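Local coordinates for glycerol dehydrogenase (Bacillus coagulans, PDB 6CSJ), which catalyses the oxidation of glycerol and related polyols, most likely with NAD as cofactor, and in this engineered double-mutant form has acquired D-lactate dehydrogenase activity, at residues A[10-15]-A[149-154]; A[65-70]-A[129-134]; A[174-179]-A[202-207]; A[259-264]-A[326-331]. The protein carries 2 engineered substitutions. All blocks are in the same frame, centred on the assembly; numbering follows the deposited sequence.

Interaction 1 of 4, residues A[10-15]-A[149-154]; sequences KFIQGP and FVIMDT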
loop_
_atom_site.group_PDB
_atom_site.type_symbol
_atom_site.label_atom_id
_atom_site.label_comp_id
_atom_site.label_asym_id
_atom_site.label_seq_id
_atom_site.Cartn_x
_atom_site.Cartn_y
_atom_site.Cartn_z
ATOM N N LYS A 10 -8.183 -14.993 -3.689
ATOM C CA LYS A 10 -7.413 -15.138 -4.917
ATOM C C LYS A 10 -6.684 -13.837 -5.230
ATOM O O LYS A 10 -7.257 -12.754 -5.080
ATOM C CB LYS A 10 -8.312 -15.495 -6.106
ATOM C CG LYS A 10 -9.208 -16.708 -5.912
ATOM C CD LYS A 10 -9.749 -17.204 -7.241
ATOM C CE LYS A 10 -10.920 -18.161 -7.066
ATOM N NZ LYS A 10 -10.651 -19.366 -6.239
ATOM N N PHE A 11 -5.422 -13.955 -5.649
ATOM C CA PHE A 11 -4.667 -12.825 -6.178
ATOM C C PHE A 11 -4.282 -13.195 -7.610
ATOM O O PHE A 11 -3.637 -14.222 -7.836
ATOM C CB PHE A 11 -3.446 -12.486 -5.306
ATOM C CG PHE A 11 -2.474 -11.551 -5.963
ATOM C CD1 PHE A 11 -1.435 -12.057 -6.714
ATOM C CD2 PHE A 11 -2.601 -10.166 -5.852
ATOM C CE1 PHE A 11 -0.542 -11.210 -7.369
ATOM C CE2 PHE A 11 -1.700 -9.317 -6.458
ATOM C CZ PHE A 11 -0.671 -9.836 -7.226
ATOM N N ILE A 12 -4.679 -12.343 -8.557
ATOM C CA ILE A 12 -4.674 -12.655 -9.991
ATOM C C ILE A 12 -3.929 -11.548 -10.728
ATOM O O ILE A 12 -4.272 -10.369 -10.584
ATOM C CB ILE A 12 -6.127 -12.733 -10.500
ATOM C CG1 ILE A 12 -6.857 -13.921 -9.866
ATOM C CG2 ILE A 12 -6.201 -12.817 -12.029
ATOM C CD1 ILE A 12 -8.332 -13.663 -9.675
ATOM N N GLN A 13 -2.922 -11.915 -11.517
ATOM C CA GLN A 13 -2.061 -10.924 -12.159
ATOM C C GLN A 13 -1.699 -11.323 -13.585
ATOM O O GLN A 13 -1.369 -12.479 -13.852
ATOM C CB GLN A 13 -0.786 -10.726 -11.328
ATOM C CG GLN A 13 0.191 -9.702 -11.898
ATOM C CD GLN A 13 1.443 -9.548 -11.067
ATOM O OE1 GLN A 13 1.395 -9.588 -9.843
ATOM N NE2 GLN A 13 2.573 -9.362 -11.731
ATOM N N GLY A 14 -1.724 -10.344 -14.479
ATOM C CA GLY A 14 -1.398 -10.557 -15.877
ATOM C C GLY A 14 -1.790 -9.363 -16.733
ATOM O O GLY A 14 -2.560 -8.507 -16.289
ATOM N N PRO A 15 -1.257 -9.289 -17.965
ATOM C CA PRO A 15 -1.645 -8.186 -18.852
ATOM C C PRO A 15 -3.072 -8.361 -19.380
ATOM O O PRO A 15 -3.487 -9.497 -19.685
ATOM C CB PRO A 15 -0.605 -8.242 -19.984
ATOM C CG PRO A 15 -0.094 -9.631 -19.983
ATOM C CD PRO A 15 -0.376 -10.263 -18.639
ATOM N N PHE A 149 -11.197 -11.205 -4.151
ATOM C CA PHE A 149 -10.207 -11.254 -5.233
ATOM C C PHE A 149 -9.477 -9.918 -5.314
ATOM O O PHE A 149 -10.092 -8.862 -5.173
ATOM C CB PHE A 149 -10.806 -11.469 -6.643
ATOM C CG PHE A 149 -11.578 -12.755 -6.857
ATOM C CD1 PHE A 149 -11.575 -13.819 -5.952
ATOM C CD2 PHE A 149 -12.290 -12.914 -8.053
ATOM C CE1 PHE A 149 -12.310 -14.976 -6.206
ATOM C CE2 PHE A 149 -13.015 -14.074 -8.312
ATOM C CZ PHE A 149 -13.024 -15.104 -7.386
ATOM N N VAL A 150 -8.174 -9.989 -5.580
ATOM C CA VAL A 150 -7.389 -8.852 -6.019
ATOM C C VAL A 150 -6.929 -9.158 -7.451
ATOM O O VAL A 150 -6.372 -10.230 -7.694
ATOM C CB VAL A 150 -6.172 -8.620 -5.104
ATOM C CG1 VAL A 150 -5.365 -7.413 -5.570
ATOM C CG2 VAL A 150 -6.638 -8.453 -3.664
ATOM N N ILE A 151 -7.170 -8.227 -8.379
ATOM C CA ILE A 151 -6.838 -8.405 -9.793
ATOM C C ILE A 151 -5.902 -7.298 -10.275
ATOM O O ILE A 151 -6.260 -6.126 -10.205
ATOM C CB ILE A 151 -8.110 -8.441 -10.676
ATOM C CG1 ILE A 151 -8.937 -9.690 -10.327
ATOM C CG2 ILE A 151 -7.741 -8.444 -12.170
ATOM C CD1 ILE A 151 -10.250 -9.801 -11.061
ATOM N N MET A 152 -4.722 -7.680 -10.781
ATOM C CA MET A 152 -3.710 -6.731 -11.249
ATOM C C MET A 152 -3.567 -6.819 -12.778
ATOM O O MET A 152 -2.969 -7.764 -13.310
ATOM C CB MET A 152 -2.349 -7.007 -10.580
ATOM C CG MET A 152 -2.360 -7.089 -9.062
ATOM S SD MET A 152 -3.073 -5.663 -8.215
ATOM C CE MET A 152 -1.772 -4.438 -8.369
ATOM N N ASP A 153 -4.137 -5.837 -13.475
ATOM C CA ASP A 153 -3.992 -5.716 -14.924
ATOM C C ASP A 153 -2.706 -4.955 -15.172
ATOM O O ASP A 153 -2.669 -3.725 -15.074
ATOM C CB ASP A 153 -5.193 -4.987 -15.538
ATOM C CG ASP A 153 -5.243 -5.090 -17.065
ATOM O OD1 ASP A 153 -4.191 -4.974 -17.734
ATOM O OD2 ASP A 153 -6.356 -5.293 -17.590
ATOM N N THR A 154 -1.643 -5.693 -15.477
ATOM C CA THR A 154 -0.307 -5.109 -15.565
ATOM C C THR A 154 -0.163 -4.151 -16.743
ATOM O O THR A 154 0.645 -3.226 -16.685
ATOM C CB THR A 154 0.767 -6.201 -15.630
ATOM O OG1 THR A 154 0.510 -7.072 -16.728
ATOM C CG2 THR A 154 0.744 -7.006 -14.356
#
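F11 and M152 meet on one face of a parallel strand pair, 10-14 and 149-153, whose axes come within 4.7 Å at an angle of 8°. Five backbone hydrogen bonds join the strands. The shortest, M152 N to I12 O, measures 2.7 Å, whereas T154 N approaches G14 O from above its carbonyl plane. Both faces hold close contacts. On one, F11 CE2 lies 3.5 Å from M152 CG, and F11 CD2 sits 3.9 Å from V150 CG1. A bend at chi2 (-54°) carries M152 SD off, leaving it 5.5 Å from the F11 ring centroid in an oblique Met-aromatic contact. Helix 228-248 packs on this face, where E231 O accepts a hydrogen bond from Q13 NE2.

On the other, against helix 21-28, K10 CD comes 3.5 Å from F149 CE1, while the I12-I151 pair is looser, I12 CD1 to I151 CG1 4.1 Å. The contrast is between strands: 149-153 is buried, but K10, F11, I12 and Q13 are partly exposed and P15 is exposed. With 10-14 outermost and D153 as N-cap of helix 154-158, this is the edge of the parallel, Rossmann-like sheet expected of the N-terminal domain in iron-containing alcohol dehydrogenases.

Interaction 2 of 4, residues A[65-70]-A[129-134]; sequences GGECSK and VIYKEN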
loop_
_atom_site.group_PDB
_atom_site.type_symbol
_atom_site.label_atom_id
_atom_site.label_comp_id
_atom_site.label_asym_id
_atom_site.label_seq_id
_atom_site.Cartn_x
_atom_site.Cartn_y
_atom_site.Cartn_z
ATOM N N GLY A 65 -17.676 9.252 -6.670
ATOM C CA GLY A 65 -17.443 10.686 -6.474
ATOM C C GLY A 65 -16.000 11.081 -6.176
ATOM O O GLY A 65 -15.652 12.260 -6.277
ATOM N N GLY A 66 -15.165 10.118 -5.783
ATOM C CA GLY A 66 -13.723 10.339 -5.602
ATOM C C GLY A 66 -13.243 10.276 -4.161
ATOM O O GLY A 66 -12.036 10.168 -3.915
ATOM N N GLU A 67 -14.178 10.344 -3.207
ATOM C CA GLU A 67 -13.854 10.289 -1.781
ATOM C C GLU A 67 -14.471 9.073 -1.113
ATOM O O GLU A 67 -15.655 8.805 -1.293
ATOM C CB GLU A 67 -14.339 11.554 -1.071
ATOM C CG GLU A 67 -13.816 11.695 0.352
ATOM C CD GLU A 67 -12.299 11.761 0.394
ATOM O OE1 GLU A 67 -11.754 12.858 0.180
ATOM O OE2 GLU A 67 -11.663 10.715 0.631
ATOM N N CYS A 68 -13.657 8.343 -0.344
ATOM C CA CYS A 68 -14.142 7.215 0.444
ATOM C C CYS A 68 -14.675 7.784 1.747
ATOM O O CYS A 68 -13.954 7.870 2.748
ATOM C CB CYS A 68 -13.037 6.190 0.711
ATOM S SG CYS A 68 -13.580 4.742 1.655
ATOM N N SER A 69 -15.944 8.186 1.709
ATOM C CA SER A 69 -16.649 8.738 2.863
ATOM C C SER A 69 -17.868 7.894 3.187
ATOM O O SER A 69 -18.299 7.089 2.363
ATOM C CB SER A 69 -17.067 10.177 2.566
ATOM O OG SER A 69 -18.038 10.199 1.534
ATOM N N LYS A 70 -18.421 8.086 4.383
ATOM C CA LYS A 70 -19.635 7.369 4.800
ATOM C C LYS A 70 -20.870 7.687 3.933
ATOM O O LYS A 70 -21.607 6.766 3.573
ATOM C CB LYS A 70 -19.939 7.613 6.283
ATOM C CG LYS A 70 -18.897 7.029 7.227
ATOM C CD LYS A 70 -19.053 5.523 7.350
ATOM C CE LYS A 70 -18.075 4.981 8.368
ATOM N NZ LYS A 70 -18.528 3.745 9.065
ATOM N N VAL A 129 -9.802 2.965 4.643
ATOM C CA VAL A 129 -9.514 4.240 5.289
ATOM C C VAL A 129 -10.651 5.172 4.899
ATOM O O VAL A 129 -10.836 5.460 3.717
ATOM C CB VAL A 129 -8.140 4.812 4.868
ATOM C CG1 VAL A 129 -7.839 6.087 5.645
ATOM C CG2 VAL A 129 -7.033 3.785 5.093
ATOM N N ILE A 130 -11.421 5.608 5.896
ATOM C CA ILE A 130 -12.598 6.453 5.694
ATOM C C ILE A 130 -12.254 7.910 5.979
ATOM O O ILE A 130 -11.593 8.212 6.969
ATOM C CB ILE A 130 -13.763 6.029 6.623
ATOM C CG1 ILE A 130 -14.031 4.506 6.563
ATOM C CG2 ILE A 130 -15.014 6.866 6.341
ATOM C CD1 ILE A 130 -14.517 3.996 5.225
ATOM N N TYR A 131 -12.711 8.799 5.099
ATOM C CA TYR A 131 -12.508 10.243 5.224
ATOM C C TYR A 131 -13.850 10.947 5.354
ATOM O O TYR A 131 -14.877 10.423 4.931
ATOM C CB TYR A 131 -11.777 10.775 3.989
ATOM C CG TYR A 131 -10.405 10.176 3.806
ATOM C CD1 TYR A 131 -10.244 8.909 3.229
ATOM C CD2 TYR A 131 -9.264 10.855 4.231
ATOM C CE1 TYR A 131 -8.991 8.347 3.080
ATOM C CE2 TYR A 131 -8.001 10.296 4.083
ATOM C CZ TYR A 131 -7.875 9.052 3.513
ATOM O OH TYR A 131 -6.632 8.513 3.368
ATOM N N LYS A 132 -13.843 12.133 5.947
ATOM C CA LYS A 132 -14.983 13.051 5.862
ATOM C C LYS A 132 -15.099 13.538 4.418
ATOM O O LYS A 132 -14.138 13.450 3.651
ATOM C CB LYS A 132 -14.788 14.249 6.791
ATOM C CG LYS A 132 -14.808 13.943 8.276
ATOM C CD LYS A 132 -14.608 15.206 9.109
ATOM C CE LYS A 132 -15.389 15.183 10.450
ATOM N NZ LYS A 132 -15.167 13.996 11.339
ATOM N N GLU A 133 -16.255 14.089 4.065
ATOM C CA GLU A 133 -16.498 14.574 2.696
ATOM C C GLU A 133 -15.546 15.698 2.284
ATOM O O GLU A 133 -15.247 15.836 1.103
ATOM C CB GLU A 133 -17.946 15.040 2.521
ATOM C CG GLU A 133 -18.981 13.949 2.725
ATOM C CD GLU A 133 -20.400 14.469 2.664
ATOM O OE1 GLU A 133 -20.824 15.166 3.612
ATOM O OE2 GLU A 133 -21.100 14.155 1.678
ATOM N N ASN A 134 -15.059 16.478 3.251
ATOM C CA ASN A 134 -14.088 17.546 2.981
ATOM C C ASN A 134 -12.632 17.073 2.783
ATOM O O ASN A 134 -11.768 17.883 2.449
ATOM C CB ASN A 134 -14.158 18.638 4.070
ATOM C CG ASN A 134 -13.650 18.173 5.427
ATOM O OD1 ASN A 134 -13.514 16.976 5.685
ATOM N ND2 ASN A 134 -13.371 19.127 6.305
#
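E67 reaches Y131 through two torsions: CG stands anti to the backbone N (chi1 -169°), and chi2 of 61° then folds CD back toward the 129-134 segment. The two side chains cross at about a right angle, and E67 OE2 comes to rest 3.4 Å from Y131 CB, near the root of the ring. The polar partner of that oxygen is K95, by a salt bridge, and K95 also makes a cation-pi contact with Y131. E67 OE2 accepts a weak hydrogen bond from C68 N as well.

The backbone link is a single hydrogen bond, short and nearly straight: Y131 N donates to C68 O over 2.8 Å (173°). C68 O also lies in the plane of the Y131 ring, at its edge. C68 is the centre of an inverse gamma turn, closed by a weak bond of 3.1 Å from S69 N to E67 O. Past the turn, S69 CA makes a CH···O contact of 3.2 Å with Y131 O. On the inner side C68 SG packs 3.8 Å from I130 CD1. K70 crosses I130, with K70 CG 4.0 Å from I130 CG2, and its amino group continues to Y106 and E139. The 65-70 segment links strand 59-63 of the Rossmann-like domain to helix 70-82, with S69 as N-cap, and docks on the antiparallel hairpin 127-131/137-142.

Interaction 3 of 4, residues A[174-179]-A[202-207]; sequences ATYFEA and LAKLCY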
loop_
_atom_site.group_PDB
_atom_site.type_symbol
_atom_site.label_atom_id
_atom_site.label_comp_id
_atom_site.label_asym_id
_atom_site.label_seq_id
_atom_site.Cartn_x
_atom_site.Cartn_y
_atom_site.Cartn_z
ATOM N N ALA A 174 9.966 -1.377 3.322
ATOM C CA ALA A 174 9.802 -1.471 4.767
ATOM C C ALA A 174 9.386 -2.846 5.265
ATOM O O ALA A 174 9.665 -3.183 6.416
ATOM C CB ALA A 174 8.778 -0.452 5.240
ATOM N N THR A 175 8.735 -3.640 4.414
ATOM C CA THR A 175 7.999 -4.820 4.874
ATOM C C THR A 175 8.820 -5.836 5.656
ATOM O O THR A 175 8.389 -6.264 6.724
ATOM C CB THR A 175 7.297 -5.542 3.710
ATOM O OG1 THR A 175 6.500 -4.606 2.968
ATOM C CG2 THR A 175 6.410 -6.685 4.239
ATOM N N TYR A 176 9.982 -6.228 5.131
ATOM C CA TYR A 176 10.834 -7.206 5.819
ATOM C C TYR A 176 11.337 -6.700 7.177
ATOM O O TYR A 176 11.316 -7.441 8.164
ATOM C CB TYR A 176 12.036 -7.612 4.957
ATOM C CG TYR A 176 12.969 -8.574 5.676
ATOM C CD1 TYR A 176 12.495 -9.795 6.162
ATOM C CD2 TYR A 176 14.312 -8.253 5.902
ATOM C CE1 TYR A 176 13.329 -10.672 6.827
ATOM C CE2 TYR A 176 15.155 -9.132 6.572
ATOM C CZ TYR A 176 14.652 -10.338 7.026
ATOM O OH TYR A 176 15.474 -11.212 7.692
ATOM N N PHE A 177 11.780 -5.444 7.219
ATOM C CA PHE A 177 12.374 -4.884 8.424
ATOM C C PHE A 177 11.347 -4.742 9.551
ATOM O O PHE A 177 11.650 -5.035 10.727
ATOM C CB PHE A 177 13.056 -3.548 8.108
ATOM C CG PHE A 177 14.145 -3.664 7.081
ATOM C CD1 PHE A 177 15.301 -4.404 7.352
ATOM C CD2 PHE A 177 14.008 -3.077 5.827
ATOM C CE1 PHE A 177 16.307 -4.549 6.393
ATOM C CE2 PHE A 177 15.019 -3.207 4.873
ATOM C CZ PHE A 177 16.177 -3.929 5.163
ATOM N N GLU A 178 10.134 -4.323 9.181
ATOM C CA GLU A 178 9.027 -4.179 10.129
ATOM C C GLU A 178 8.541 -5.527 10.631
ATOM O O GLU A 178 8.284 -5.684 11.830
ATOM C CB GLU A 178 7.877 -3.373 9.517
ATOM C CG GLU A 178 8.283 -1.940 9.199
ATOM C CD GLU A 178 7.112 -1.004 8.981
ATOM O OE1 GLU A 178 6.407 -1.116 7.948
ATOM O OE2 GLU A 178 6.916 -0.134 9.854
ATOM N N ALA A 179 8.435 -6.497 9.722
ATOM C CA ALA A 179 8.036 -7.870 10.078
ATOM C C ALA A 179 9.089 -8.572 10.929
ATOM O O ALA A 179 8.751 -9.262 11.896
ATOM C CB ALA A 179 7.738 -8.680 8.827
ATOM N N LEU A 202 7.493 -14.434 3.007
ATOM C CA LEU A 202 6.958 -13.555 1.958
ATOM C C LEU A 202 7.482 -12.113 2.085
ATOM O O LEU A 202 7.771 -11.464 1.077
ATOM C CB LEU A 202 5.423 -13.584 1.937
ATOM C CG LEU A 202 4.803 -14.927 1.517
ATOM C CD1 LEU A 202 3.293 -14.898 1.624
ATOM C CD2 LEU A 202 5.182 -15.330 0.097
ATOM N N ALA A 203 7.617 -11.629 3.317
ATOM C CA ALA A 203 8.222 -10.322 3.578
ATOM C C ALA A 203 9.690 -10.258 3.119
ATOM O O ALA A 203 10.127 -9.271 2.528
ATOM C CB ALA A 203 8.118 -9.992 5.058
ATOM N N LYS A 204 10.436 -11.321 3.401
ATOM C CA LYS A 204 11.848 -11.437 2.994
ATOM C C LYS A 204 11.967 -11.480 1.457
ATOM O O LYS A 204 12.779 -10.757 0.863
ATOM C CB LYS A 204 12.485 -12.672 3.683
ATOM C CG LYS A 204 13.914 -13.064 3.314
ATOM C CD LYS A 204 14.925 -11.964 3.555
ATOM C CE LYS A 204 16.331 -12.366 3.129
ATOM N NZ LYS A 204 17.154 -11.139 2.902
ATOM N N LEU A 205 11.137 -12.300 0.814
ATOM C CA LEU A 205 11.100 -12.338 -0.653
ATOM C C LEU A 205 10.737 -10.972 -1.242
ATOM O O LEU A 205 11.269 -10.590 -2.281
ATOM C CB LEU A 205 10.129 -13.401 -1.151
ATOM C CG LEU A 205 10.020 -13.578 -2.672
ATOM C CD1 LEU A 205 11.311 -14.117 -3.285
ATOM C CD2 LEU A 205 8.839 -14.486 -2.983
ATOM N N CYS A 206 9.839 -10.249 -0.574
ATOM C CA CYS A 206 9.468 -8.905 -0.991
ATOM C C CYS A 206 10.705 -8.015 -1.085
ATOM O O CYS A 206 10.968 -7.450 -2.142
ATOM C CB CYS A 206 8.420 -8.291 -0.043
ATOM S SG CYS A 206 7.932 -6.602 -0.483
ATOM N N TYR A 207 11.468 -7.936 0.008
ATOM C CA TYR A 207 12.705 -7.142 0.064
ATOM C C TYR A 207 13.718 -7.555 -1.011
ATOM O O TYR A 207 14.214 -6.713 -1.758
ATOM C CB TYR A 207 13.374 -7.239 1.457
ATOM C CG TYR A 207 14.682 -6.474 1.528
ATOM C CD1 TYR A 207 14.695 -5.075 1.562
ATOM C CD2 TYR A 207 15.907 -7.142 1.487
ATOM C CE1 TYR A 207 15.884 -4.372 1.598
ATOM C CE2 TYR A 207 17.113 -6.439 1.519
ATOM C CZ TYR A 207 17.096 -5.062 1.571
ATOM O OH TYR A 207 18.282 -4.383 1.589
#
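Y176 and A203 mark the closest backbone approach, CA to CA 4.6 Å, of two helical segments, 175-179 and 202-207, whose axes pass 8.2 Å apart at a signed crossing angle of -146°. The small A203 side chain is consistent with so close an approach. A203 CB sits 3.8 Å from T175 CG2 and 4.0 Å from A179 CB, and Y176 CB lies 3.5 Å from A203 O.

Beyond that alanine lie two aromatic contacts. With CG anti to the backbone N (chi1 177°), the Y176 ring runs alongside K204, pointing the same way. K204 CD stands over one ring face, 3.9 Å from the Y176 centroid and offset toward the rim, a CH-pi contact. K204 NZ is too far from the ring for more than a weak cation-pi attraction, and its salt bridge is with D208. F177 turns its edge to the face of Y207 in a T-shaped pair, the ring centroids 5.0 Å apart and the planes at 71°. Helix 290-303 adjoins this pair through V296, and its E295 takes the hydrogen bond of Y207 OH.

No hydrogen bond spans the two segments. T175 OG1 pairs with S241 and A172 O, so T175, K204 and Y207 all have polar partners outside the contact. The chemistry implies a largely buried interface held by dispersion and ring contacts, whose outer polar bonds probably restrict how these side chains turn.

Interaction 4 of 4, residues A[259-264]-A[326-331]; sequences GLTVLE and AELSCA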
loop_
_atom_site.group_PDB
_atom_site.type_symbol
_atom_site.label_atom_id
_atom_site.label_comp_id
_atom_site.label_asym_id
_atom_site.label_seq_id
_atom_site.Cartn_x
_atom_site.Cartn_y
_atom_site.Cartn_z
ATOM N N GLY A 259 4.026 10.201 11.623
ATOM C CA GLY A 259 4.569 11.393 12.270
ATOM C C GLY A 259 5.000 12.510 11.326
ATOM O O GLY A 259 4.927 13.689 11.679
ATOM N N LEU A 260 5.455 12.146 10.128
ATOM C CA LEU A 260 5.888 13.132 9.139
ATOM C C LEU A 260 4.767 14.050 8.626
ATOM O O LEU A 260 5.062 15.090 8.028
ATOM C CB LEU A 260 6.612 12.448 7.966
ATOM C CG LEU A 260 8.059 11.977 8.323
ATOM C CD1 LEU A 260 8.577 10.982 7.328
ATOM C CD2 LEU A 260 9.032 13.134 8.367
ATOM N N THR A 261 3.494 13.685 8.880
ATOM C CA THR A 261 2.342 14.540 8.520
ATOM C C THR A 261 2.443 15.950 9.142
ATOM O O THR A 261 1.949 16.914 8.580
ATOM C CB THR A 261 0.996 13.901 8.919
ATOM O OG1 THR A 261 -0.043 14.602 8.248
ATOM C CG2 THR A 261 0.773 14.006 10.409
ATOM N N VAL A 262 3.087 16.039 10.307
ATOM C CA VAL A 262 3.419 17.306 10.976
ATOM C C VAL A 262 4.186 18.268 10.062
ATOM O O VAL A 262 3.979 19.472 10.130
ATOM C CB VAL A 262 4.262 17.045 12.256
ATOM C CG1 VAL A 262 4.859 18.335 12.822
ATOM C CG2 VAL A 262 3.437 16.323 13.321
ATOM N N LEU A 263 5.099 17.742 9.250
ATOM C CA LEU A 263 5.833 18.550 8.273
ATOM C C LEU A 263 5.001 18.751 6.992
ATOM O O LEU A 263 4.872 17.842 6.167
ATOM C CB LEU A 263 7.182 17.901 7.957
ATOM C CG LEU A 263 8.120 17.702 9.144
ATOM C CD1 LEU A 263 9.371 16.956 8.734
ATOM C CD2 LEU A 263 8.515 19.050 9.764
ATOM N N GLU A 264 4.443 19.950 6.858
ATOM C CA GLU A 264 3.545 20.317 5.750
ATOM C C GLU A 264 4.183 20.155 4.363
ATOM O O GLU A 264 3.524 19.712 3.422
ATOM C CB GLU A 264 3.036 21.767 5.935
ATOM C CG GLU A 264 4.116 22.818 6.177
ATOM C CD GLU A 264 3.695 23.922 7.144
ATOM O OE1 GLU A 264 3.087 23.661 8.212
ATOM O OE2 GLU A 264 3.997 25.066 6.815
ATOM N N ALA A 326 8.565 13.211 15.997
ATOM C CA ALA A 326 8.934 12.123 16.893
ATOM C C ALA A 326 7.851 11.802 17.918
ATOM O O ALA A 326 7.576 10.626 18.189
ATOM C CB ALA A 326 10.244 12.452 17.602
ATOM N N GLU A 327 7.252 12.846 18.490
ATOM C CA GLU A 327 6.157 12.684 19.466
ATOM C C GLU A 327 4.951 12.004 18.835
ATOM O O GLU A 327 4.422 11.039 19.406
ATOM C CB GLU A 327 5.765 14.019 20.121
ATOM C CG GLU A 327 6.427 14.257 21.486
ATOM C CD GLU A 327 7.036 15.648 21.644
ATOM O OE1 GLU A 327 6.378 16.647 21.265
ATOM O OE2 GLU A 327 8.180 15.731 22.153
ATOM N N LEU A 328 4.550 12.462 17.646
ATOM C CA LEU A 328 3.429 11.840 16.939
ATOM C C LEU A 328 3.735 10.388 16.548
ATOM O O LEU A 328 2.840 9.535 16.613
ATOM C CB LEU A 328 3.005 12.674 15.715
ATOM C CG LEU A 328 1.726 12.260 14.957
ATOM C CD1 LEU A 328 0.503 12.086 15.842
ATOM C CD2 LEU A 328 1.445 13.306 13.876
ATOM N N SER A 329 4.984 10.107 16.171
ATOM C CA SER A 329 5.412 8.730 15.854
ATOM C C SER A 329 5.279 7.793 17.052
ATOM O O SER A 329 5.042 6.604 16.873
ATOM C CB SER A 329 6.862 8.696 15.356
ATOM O OG SER A 329 7.074 9.547 14.247
ATOM N N CYS A 330 5.447 8.339 18.262
ATOM C CA CYS A 330 5.361 7.584 19.522
ATOM C C CYS A 330 4.013 7.677 20.264
ATOM O O CYS A 330 3.931 7.257 21.421
ATOM C CB CYS A 330 6.486 8.035 20.459
ATOM S SG CYS A 330 8.141 7.754 19.790
ATOM N N ALA A 331 2.961 8.188 19.612
ATOM C CA ALA A 331 1.616 8.251 20.215
ATOM C C ALA A 331 1.145 6.894 20.706
ATOM O O ALA A 331 1.520 5.881 20.141
ATOM C CB ALA A 331 0.598 8.817 19.221
#
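G259, the last residue of helix 252-259, packs against L328 and S329 at the C-terminal end of helix 319-329, a meeting of two helix ends. With no side chain on G259, its CA lies only 4.5 Å from S329 CA. S329 OG stands 3.7 Å from G259 CA. That hydroxyl is bonded to V325 O within its own helix and more weakly to A255 O, which ties it to the helix that G259 closes.

L328 carries the apolar part. Its CB is 4.0 Å from G259 CA, and chi1 (-172°) sets CG anti to the backbone N and likewise 4.0 Å from G259 CA; from there CD2 reaches the turn after the glycine. L328 CD2 touches two residues there, 3.6 Å from T261 CG2 and 3.7 Å from V262 CG2. Both helices belong to the helical part of the chain, which in this family forms the C-terminal domain. The V262 and L328 side chains run antiparallel past one another, while T261 meets L328 obliquely on the exposed side. The turn itself keeps helical backbone angles through 260-262 without the regular bonds; V262 N donates to G259 O over 3.3 Å. S329 also touches V348 of helix 345-365.

Interactions 1 and 2 belong to the strand-rich N-terminal part, and 3 and 4 to the helical remainder. Interaction 1 rests on a ladder of backbone bonds at a sheet edge, whereas interaction 2, about 14 Å away between nearest atoms, has one such bond and mixed side-chain packing, with the charged ends of E67 and K70 paired outside the contact. Interactions 3 and 4 have no hydrogen bond across them: 3 is the buried contact, rich in aromatic rings, while 4 is smaller, aliphatic and partly open to solvent. Helix 228-248 touches both interactions 1 and 3, although their centres are 21 Å apart, and so joins the sheet edge to the helix packing. Interactions 1 and 4 lie on opposite sides of the chain's centre.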